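Local coordinates for protein thioredoxin peroxidase 2 (Plasmodium falciparum, PDB 2C0D) that probably reduces hydrogen peroxide and organic hydroperoxides as a mitochondrial, thioredoxin-dependent 2-Cys peroxiredoxin of the malaria parasite, at residues B[98-101]-B[102-105]; B[138-141]-B[142-146]. All blocks are in the same frame, centred on the assembly; numbering follows the deposited sequence.

Contact 1 of 2, residues B[98-101]-B[102-105]; sequences VDSV and YSHL
Ser100 caps the first turn of helix 101-109 from the N-cap position: its OG accepts the backbone N-H of Ser103 at 3.1 Å from OG to N, with 160° at the hydrogen. The hydroxyl can reach that N-H because chi1 of 65° sets OG between the backbone N and the carbonyl carbon of its own residue, within bonding distance of Ser103 N. Ser103 OG lies 3.2 Å from Ser100 OG, and Ser103 CB lies 3.9 Å from CB of Asp99, the residue just before the cap. The carboxylate of Asp99 is occupied differently, OD2 being hydrogen-bonded to the hydroxyl of Ser97 at the end of strand 91-97, while its backbone O takes a bond from Ser126 OG. Two i to i+4 backbone bonds start the helix proper, from His104 N to Ser100 O (3.1 Å) and from Leu105 N to Val101 O (3.0 Å). The CB of Tyr102 points away but still brushes Ser100 OG at 3.7 Å. His104 is buried; chi1 of -72° places its ring beside its own backbone N, where it passes obliquely by the carbonyl oxygens of Ser100 and Asp99. Val101 and His104 both pack on strands 35-39 and 123-126, which places the helix start on these two adjacent strands of the thioredoxin-like fold. His104 NE2 makes a weak hydrogen bond to Val125 O, and His104 CD2 lies 3.8 Å from Ser100 O.

Contact 2 of 2, residues B[138-141]-B[142-146]; sequences VLYD and NSFAL
Strand 139-140 turns back antiparallel onto strand 144-152 in a tight hairpin with a classic beta bulge, Ser143 and Phe144 both facing Tyr140, whose O accepts Ser143 N at 2.9 Å and Phe144 N at 3.3 Å. The return bond, Tyr140 N to Phe144 O, is 2.8 Å and bends little (166° at the hydrogen), and Val138 O takes Leu146 N farther along. On one face of the hairpin the Tyr140 and Phe144 side chains run side by side in the same direction. Their rings are oblique, with planes at 42° and centroids 5.1 Å apart, and the closest atoms are Tyr140 CD2 and Phe144 CZ at 3.4 Å. Chi1 of 60° swings the Phe144 ring toward its neighbour, so that Tyr140 CG sits over one of its faces. Leu146 CD2 meets Tyr140 CB at 3.7 Å, on the same side of the tyrosine ring plane as Phe144 CZ. At the turn, one water donates to Leu139 O and accepts from Asn142 N. Tyr140 and Leu146 also pack on Thr28 and Val27 of the second subunit. The chemistry thus divides: backbone bonds and a water fix the turn, while apolar contacts hold the aromatic pair, the side chain of Phe144 about 11 Å from that of Cys72, the predicted peroxidatic cysteine.

Contact 1 closes before contact 2 opens along the chain, and their centres lie 16 Å apart, each about 16 Å from the centre of the chain. Contact 1 follows strand 91-97 of the mixed beta-sheet, whereas contact 2 is a hairpin within it that includes the start of strand 144-152; strands 91-97 and 144-152 both pair with strand 58-63, parallel and antiparallel respectively. The contacts touch through Val98, whose CG2 lies 3.3 Å from Ser143 O and whose CG1 is 4.3 Å from Leu139 CD1. The loop into helix 101-109 therefore packs directly on the hairpin, which in turn meets the second subunit; contact 1 touches no other chain of the assembly.

Contact 1 of 2, residues B[98-101]-B[102-105]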
ATOM      1  N   VAL B  98       4.260   4.042  18.878  1.00  6.54           N
ATOM      2  CA  VAL B  98       4.818   3.334  20.066  1.00  8.56           C
ATOM      3  C   VAL B  98       4.877   4.203  21.355  1.00 10.30           C
ATOM      4  O   VAL B  98       5.241   3.717  22.437  1.00 12.94           O
ATOM      5  CB  VAL B  98       6.183   2.669  19.754  1.00  9.45           C
ATOM      6  CG1 VAL B  98       6.017   1.710  18.563  1.00  8.83           C
ATOM      7  CG2 VAL B  98       7.206   3.676  19.460  1.00 10.16           C
ATOM      8  N   ASP B  99       4.428   5.432  21.253  1.00  9.30           N
ATOM      9  CA  ASP B  99       4.673   6.423  22.303  1.00  9.99           C
ATOM     10  C   ASP B  99       3.545   6.444  23.324  1.00  8.84           C
ATOM     11  O   ASP B  99       2.463   5.919  23.050  1.00  8.79           O
ATOM     12  CB  ASP B  99       4.821   7.790  21.660  1.00 10.52           C
ATOM     13  CG  ASP B  99       5.934   7.828  20.598  1.00 16.27           C
ATOM     14  OD1 ASP B  99       7.012   8.396  20.889  1.00 16.95           O
ATOM     15  OD2 ASP B  99       5.719   7.340  19.466  1.00 19.65           O
ATOM     16  N   SER B 100       3.777   7.067  24.486  1.00  7.34           N
ATOM     17  CA  SER B 100       2.815   6.959  25.596  1.00  6.66           C
ATOM     18  C   SER B 100       1.588   7.869  25.437  1.00  7.10           C
ATOM     19  O   SER B 100       1.582   8.799  24.597  1.00  6.73           O
ATOM     20  CB  SER B 100       3.532   7.358  26.900  1.00  6.81           C
ATOM     21  OG  SER B 100       3.902   8.738  26.836  1.00  4.77           O
ATOM     22  N   VAL B 101       0.574   7.639  26.281  1.00  6.52           N
ATOM     23  CA  VAL B 101      -0.622   8.499  26.272  1.00  7.77           C
ATOM     24  C   VAL B 101      -0.214   9.947  26.573  1.00  6.53           C
ATOM     25  O   VAL B 101      -0.709  10.857  25.925  1.00  6.27           O
ATOM     26  CB  VAL B 101      -1.704   7.982  27.234  1.00  7.69           C
ATOM     27  CG1 VAL B 101      -2.900   8.923  27.256  1.00 10.41           C
ATOM     28  CG2 VAL B 101      -2.152   6.573  26.758  1.00  9.90           C
ATOM     29  N   TYR B 102       0.732  10.134  27.508  1.00  5.81           N
ATOM     30  CA  TYR B 102       1.228  11.491  27.818  1.00  6.25           C
ATOM     31  C   TYR B 102       1.799  12.136  26.547  1.00  6.94           C
ATOM     32  O   TYR B 102       1.487  13.275  26.229  1.00  6.66           O
ATOM     33  CB  TYR B 102       2.351  11.454  28.874  1.00  5.94           C
ATOM     34  CG  TYR B 102       2.843  12.832  29.134  1.00  7.23           C
ATOM     35  CD1 TYR B 102       2.194  13.628  30.101  1.00 10.91           C
ATOM     36  CD2 TYR B 102       3.913  13.361  28.423  1.00  7.85           C
ATOM     37  CE1 TYR B 102       2.629  14.935  30.361  1.00 12.08           C
ATOM     38  CE2 TYR B 102       4.365  14.676  28.665  1.00  8.92           C
ATOM     39  CZ  TYR B 102       3.693  15.445  29.623  1.00  8.87           C
ATOM     40  OH  TYR B 102       4.110  16.731  29.865  1.00 12.21           O
ATOM     41  N   SER B 103       2.626  11.387  25.812  1.00  6.23           N
ATOM     42  CA  SER B 103       3.250  11.923  24.588  1.00  6.41           C
ATOM     43  C   SER B 103       2.176  12.387  23.565  1.00  6.38           C
ATOM     44  O   SER B 103       2.329  13.444  22.947  1.00  6.35           O
ATOM     45  CB  SER B 103       4.172  10.862  23.943  1.00  8.03           C
ATOM     46  OG  SER B 103       5.363  10.697  24.753  1.00 10.94           O
ATOM     47  N   HIS B 104       1.123  11.587  23.379  1.00  6.22           N
ATOM     48  CA  HIS B 104       0.015  11.993  22.476  1.00  6.44           C
ATOM     49  C   HIS B 104      -0.718  13.240  22.953  1.00  6.42           C
ATOM     50  O   HIS B 104      -0.998  14.126  22.161  1.00  5.64           O
ATOM     51  CB  HIS B 104      -0.967  10.860  22.308  1.00  7.70           C
ATOM     52  CG  HIS B 104      -0.419   9.732  21.473  1.00  8.38           C
ATOM     53  ND1 HIS B 104       0.412   9.938  20.386  1.00 16.45           N
ATOM     54  CD2 HIS B 104      -0.615   8.399  21.547  1.00 12.77           C
ATOM     55  CE1 HIS B 104       0.706   8.771  19.832  1.00 13.46           C
ATOM     56  NE2 HIS B 104       0.092   7.824  20.515  1.00 17.44           N
ATOM     57  N   LEU B 105      -1.010  13.291  24.250  1.00  5.50           N
ATOM     58  CA  LEU B 105      -1.691  14.463  24.808  1.00  5.21           C
ATOM     59  C   LEU B 105      -0.821  15.718  24.566  1.00  4.92           C
ATOM     60  O   LEU B 105      -1.326  16.757  24.171  1.00  6.40           O
ATOM     61  CB  LEU B 105      -1.967  14.271  26.303  1.00  4.95           C
ATOM     62  CG  LEU B 105      -2.627  15.505  26.955  1.00  6.29           C
ATOM     63  CD1 LEU B 105      -3.961  15.849  26.237  1.00  9.86           C
ATOM     64  CD2 LEU B 105      -2.767  15.173  28.462  1.00 10.41           C
TER

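Contact 2 of 2, residues B[138-141]-B[142-146]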
ATOM      1  N   VAL B 138       5.091  -3.503  10.817  1.00  5.94           N
ATOM      2  CA  VAL B 138       5.546  -2.124  10.624  1.00  6.50           C
ATOM      3  C   VAL B 138       6.447  -1.631  11.784  1.00  7.29           C
ATOM      4  O   VAL B 138       6.691  -0.440  11.900  1.00  8.22           O
ATOM      5  CB  VAL B 138       4.373  -1.121  10.393  1.00  6.14           C
ATOM      6  CG1 VAL B 138       3.680  -1.415   9.059  1.00  9.16           C
ATOM      7  CG2 VAL B 138       3.358  -1.123  11.558  1.00  8.10           C
ATOM      8  N   LEU B 139       6.968  -2.544  12.585  1.00  7.57           N
ATOM      9  CA  LEU B 139       7.879  -2.129  13.676  1.00  8.31           C
ATOM     10  C   LEU B 139       9.293  -2.080  13.102  1.00  8.64           C
ATOM     11  O   LEU B 139       9.816  -3.106  12.608  1.00  9.21           O
ATOM     12  CB  LEU B 139       7.823  -3.127  14.842  1.00  7.92           C
ATOM     13  CG  LEU B 139       8.709  -2.739  16.038  1.00  8.30           C
ATOM     14  CD1 LEU B 139       8.278  -1.341  16.599  1.00  8.92           C
ATOM     15  CD2 LEU B 139       8.646  -3.792  17.113  1.00 10.34           C
ATOM     16  N   TYR B 140       9.884  -0.897  13.137  1.00  7.32           N
ATOM     17  CA  TYR B 140      11.247  -0.717  12.640  1.00  9.37           C
ATOM     18  C   TYR B 140      12.226  -0.849  13.802  1.00  9.49           C
ATOM     19  O   TYR B 140      12.151  -0.094  14.775  1.00  9.27           O
ATOM     20  CB  TYR B 140      11.366   0.656  12.022  1.00 10.28           C
ATOM     21  CG  TYR B 140      12.777   0.969  11.608  1.00 14.97           C
ATOM     22  CD1 TYR B 140      13.326   0.395  10.469  1.00 18.53           C
ATOM     23  CD2 TYR B 140      13.562   1.796  12.389  1.00 15.84           C
ATOM     24  CE1 TYR B 140      14.645   0.682  10.077  1.00 21.86           C
ATOM     25  CE2 TYR B 140      14.878   2.102  12.013  1.00 20.61           C
ATOM     26  CZ  TYR B 140      15.400   1.529  10.869  1.00 20.80           C
ATOM     27  OH  TYR B 140      16.704   1.842  10.539  1.00 24.87           O
ATOM     28  N   ASP B 141      13.177  -1.768  13.662  1.00  9.94           N
ATOM     29  CA  ASP B 141      14.338  -1.873  14.612  1.00 10.91           C
ATOM     30  C   ASP B 141      13.962  -1.983  16.101  1.00 10.82           C
ATOM     31  O   ASP B 141      14.708  -1.508  16.948  1.00 10.62           O
ATOM     32  CB  ASP B 141      15.305  -0.696  14.440  1.00 11.97           C
ATOM     33  CG  ASP B 141      16.729  -1.043  14.897  1.00 14.29           C
ATOM     34  OD1 ASP B 141      17.130  -2.214  14.737  1.00 20.09           O
ATOM     35  OD2 ASP B 141      17.445  -0.136  15.338  1.00 17.08           O
ATOM     36  N   ASN B 142      12.848  -2.652  16.412  1.00  9.86           N
ATOM     37  CA  ASN B 142      12.370  -2.715  17.805  1.00 10.70           C
ATOM     38  C   ASN B 142      12.262  -1.346  18.460  1.00 10.38           C
ATOM     39  O   ASN B 142      12.494  -1.198  19.686  1.00  9.61           O
ATOM     40  CB  ASN B 142      13.283  -3.600  18.667  1.00 11.28           C
ATOM     41  CG  ASN B 142      12.604  -4.019  19.942  1.00 14.92           C
ATOM     42  OD1 ASN B 142      11.429  -4.391  19.920  1.00 16.99           O
ATOM     43  ND2 ASN B 142      13.298  -3.870  21.080  1.00 17.62           N
ATOM     44  N   SER B 143      11.899  -0.346  17.646  1.00  9.33           N
ATOM     45  CA  SER B 143      12.008   1.037  18.038  1.00  9.83           C
ATOM     46  C   SER B 143      10.751   1.894  17.793  1.00  9.88           C
ATOM     47  O   SER B 143      10.226   2.507  18.739  1.00 10.40           O
ATOM     48  CB  SER B 143      13.241   1.682  17.392  1.00 11.10           C
ATOM     49  OG  SER B 143      13.397   2.986  17.928  1.00 13.60           O
ATOM     50  N   PHE B 144      10.282   1.970  16.540  1.00  8.02           N
ATOM     51  CA  PHE B 144       9.135   2.813  16.237  1.00  6.72           C
ATOM     52  C   PHE B 144       8.386   2.297  15.034  1.00  6.94           C
ATOM     53  O   PHE B 144       8.889   1.459  14.315  1.00  6.81           O
ATOM     54  CB  PHE B 144       9.542   4.273  16.012  1.00  7.85           C
ATOM     55  CG  PHE B 144      10.508   4.492  14.881  1.00  9.41           C
ATOM     56  CD1 PHE B 144      10.040   4.598  13.573  1.00  9.00           C
ATOM     57  CD2 PHE B 144      11.883   4.620  15.117  1.00 12.28           C
ATOM     58  CE1 PHE B 144      10.924   4.845  12.508  1.00 11.93           C
ATOM     59  CE2 PHE B 144      12.777   4.872  14.065  1.00 12.72           C
ATOM     60  CZ  PHE B 144      12.298   4.965  12.753  1.00 11.74           C
ATOM     61  N   ALA B 145       7.191   2.799  14.848  1.00  6.61           N
ATOM     62  CA  ALA B 145       6.360   2.375  13.729  1.00  6.25           C
ATOM     63  C   ALA B 145       6.677   3.114  12.428  1.00  5.29           C
ATOM     64  O   ALA B 145       6.837   4.360  12.380  1.00  6.17           O
ATOM     65  CB  ALA B 145       4.876   2.532  14.076  1.00  6.74           C
ATOM     66  N   LEU B 146       6.683   2.352  11.346  1.00  6.61           N
ATOM     67  CA  LEU B 146       6.837   2.907   9.999  1.00  7.14           C
ATOM     68  C   LEU B 146       5.511   3.514   9.566  1.00  8.06           C
ATOM     69  O   LEU B 146       4.481   3.379  10.260  1.00  8.70           O
ATOM     70  CB  LEU B 146       7.242   1.784   9.014  1.00  7.66           C
ATOM     71  CG  LEU B 146       8.630   1.164   9.341  1.00 10.30           C
ATOM     72  CD1 LEU B 146       8.868  -0.039   8.460  1.00 14.49           C
ATOM     73  CD2 LEU B 146       9.695   2.209   9.058  1.00 13.56           C
TER
HETATM   74  O   HOH W   1      11.528  -4.498  14.617  1.00 17.36           O